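PDB 5Y5A: KLLA0F20702p, which is an Est1 telomerase subunit that binds Cdc13, an interaction thought to recruit telomerase to telomeres. Local coordinates for residues V185-R190 against I230-V234. Residues are numbered along the deposited sequence.
Sequences VMASQR and IVPSV
Residues 185-190 form a turn and a half of helix 179-206, with Gln189 N hydrogen-bonded to Val185 O (2.8 Å) and Arg190 N to Met186 O (2.9 Å). Residues 230-234 link helix 218-230 to helix 235-247. Val231 leaves helical geometry (phi/psi -142/77) and starts a type I beta turn ending at Val234, whose N lies 3.2 Å from Val231 O. The backbones are closest at Gln189 and Val231, CA to CA 6.8 Å.

No hydrogen bond crosses the interface; the contact is mainly apolar. Val185 (t) places CG1 3.6 Å from CG2 of Val231 (t). The CA-to-CB bond of Met186 points away from residues 230-234, but its mmm rotamer brings the thioether back to them. Its SD is 3.9 Å from Val231 CG1, and its CE is 4.0 Å from Val234 CG2. Ile230 (pt) extends CD1 to 3.7 Å from Gln189 N and 4.2 Å from Ser188 CB.

Two polar side chains lie along Val234. Gln189 NE2 is 3.5 Å from Val234 CG1, and Arg190 NH1 is 4.2 Å from Val234 CG2. Arg190 NH1 also donates to Gln189 OE1 (2.8 Å), which holds the two side chains together. Arg190 NE forms a salt bridge with Asp83 in helix 78-105.

The bound peptide packs on Val185, Met186 and Val231, and its backbone is hydrogen-bonded to Ser233 OG. This is a buried contact between helix 179-206 and the type I turn connecting helices 218-230 and 235-247, lining the peptide site in an alpha-helical, TPR-clan fold.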
loop_
_atom_site.group_PDB
_atom_site.type_symbol
_atom_site.label_atom_id
_atom_site.label_comp_id
_atom_site.label_asym_id
_atom_site.label_seq_id
_atom_site.Cartn_x
_atom_site.Cartn_y
_atom_site.Cartn_z
ATOM N N VAL A 185 19.202 -3.105 -7.940
ATOM C CA VAL A 185 17.757 -3.217 -7.797
ATOM C C VAL A 185 17.167 -1.887 -7.348
ATOM O O VAL A 185 16.140 -1.447 -7.869
ATOM C CB VAL A 185 17.368 -4.326 -6.796
ATOM C CG1 VAL A 185 15.866 -4.369 -6.610
ATOM C CG2 VAL A 185 17.880 -5.676 -7.279
ATOM N N MET A 186 17.823 -1.244 -6.387
ATOM C CA MET A 186 17.396 0.081 -5.938
ATOM C C MET A 186 17.462 1.109 -7.074
ATOM O O MET A 186 16.601 1.978 -7.186
ATOM C CB MET A 186 18.247 0.553 -4.756
ATOM C CG MET A 186 18.056 -0.268 -3.496
ATOM S SD MET A 186 16.312 -0.479 -3.099
ATOM C CE MET A 186 15.861 1.156 -2.527
ATOM N N ALA A 187 18.484 1.011 -7.914
ATOM C CA ALA A 187 18.589 1.920 -9.053
ATOM C C ALA A 187 17.406 1.710 -9.987
ATOM O O ALA A 187 16.810 2.669 -10.472
ATOM C CB ALA A 187 19.897 1.716 -9.795
ATOM N N SER A 188 17.066 0.444 -10.213
ATOM C CA SER A 188 15.940 0.090 -11.061
ATOM C C SER A 188 14.642 0.619 -10.478
ATOM O O SER A 188 13.827 1.207 -11.188
ATOM C CB SER A 188 15.862 -1.421 -11.242
ATOM O OG SER A 188 17.013 -1.892 -11.923
ATOM N N GLN A 189 14.468 0.417 -9.178
ATOM C CA GLN A 189 13.284 0.891 -8.479
ATOM C C GLN A 189 13.145 2.407 -8.604
ATOM O O GLN A 189 12.046 2.928 -8.783
ATOM C CB GLN A 189 13.335 0.476 -7.005
ATOM C CG GLN A 189 12.039 0.710 -6.245
ATOM C CD GLN A 189 11.924 2.112 -5.684
ATOM O OE1 GLN A 189 12.928 2.767 -5.403
ATOM N NE2 GLN A 189 10.694 2.579 -5.516
ATOM N N ARG A 190 14.260 3.118 -8.510
ATOM C CA ARG A 190 14.217 4.566 -8.661
ATOM C C ARG A 190 13.818 4.959 -10.077
ATOM O O ARG A 190 13.029 5.887 -10.268
ATOM C CB ARG A 190 15.559 5.185 -8.296
ATOM C CG ARG A 190 15.876 5.083 -6.813
ATOM C CD ARG A 190 14.750 5.653 -5.958
ATOM N NE ARG A 190 15.253 6.040 -4.646
ATOM C CZ ARG A 190 15.157 5.289 -3.555
ATOM N NH1 ARG A 190 14.545 4.112 -3.605
ATOM N NH2 ARG A 190 15.663 5.724 -2.412
ATOM N N ILE A 230 9.194 -4.949 -7.089
ATOM C CA ILE A 230 10.591 -5.348 -6.902
ATOM C C ILE A 230 11.207 -4.899 -5.566
ATOM O O ILE A 230 12.135 -5.542 -5.072
ATOM C CB ILE A 230 11.483 -4.835 -8.058
ATOM C CG1 ILE A 230 11.498 -3.306 -8.122
ATOM C CG2 ILE A 230 11.023 -5.424 -9.385
ATOM C CD1 ILE A 230 12.499 -2.750 -9.135
ATOM N N VAL A 231 10.715 -3.798 -4.995
ATOM C CA VAL A 231 11.146 -3.353 -3.663
ATOM C C VAL A 231 9.960 -2.794 -2.880
ATOM O O VAL A 231 9.809 -1.575 -2.741
ATOM C CB VAL A 231 12.244 -2.263 -3.706
ATOM C CG1 VAL A 231 12.848 -2.094 -2.325
ATOM C CG2 VAL A 231 13.332 -2.595 -4.710
ATOM N N PRO A 232 9.112 -3.685 -2.355
ATOM C CA PRO A 232 7.876 -3.242 -1.696
ATOM C C PRO A 232 8.110 -2.456 -0.408
ATOM O O PRO A 232 7.182 -1.804 0.067
ATOM C CB PRO A 232 7.144 -4.560 -1.419
ATOM C CG PRO A 232 8.238 -5.599 -1.383
ATOM C CD PRO A 232 9.230 -5.156 -2.404
ATOM N N SER A 233 9.320 -2.495 0.139
ATOM C CA SER A 233 9.611 -1.740 1.362
ATOM C C SER A 233 9.558 -0.220 1.170
ATOM O O SER A 233 9.396 0.527 2.138
ATOM C CB SER A 233 10.987 -2.116 1.909
ATOM O OG SER A 233 12.005 -1.532 1.116
ATOM N N VAL A 234 9.703 0.239 -0.071
ATOM C CA VAL A 234 9.831 1.669 -0.325
ATOM C C VAL A 234 8.467 2.345 -0.334
ATOM O O VAL A 234 7.652 2.135 -1.240
ATOM C CB VAL A 234 10.581 1.932 -1.650
ATOM C CG1 VAL A 234 10.458 3.387 -2.077
ATOM C CG2 VAL A 234 12.043 1.550 -1.494
#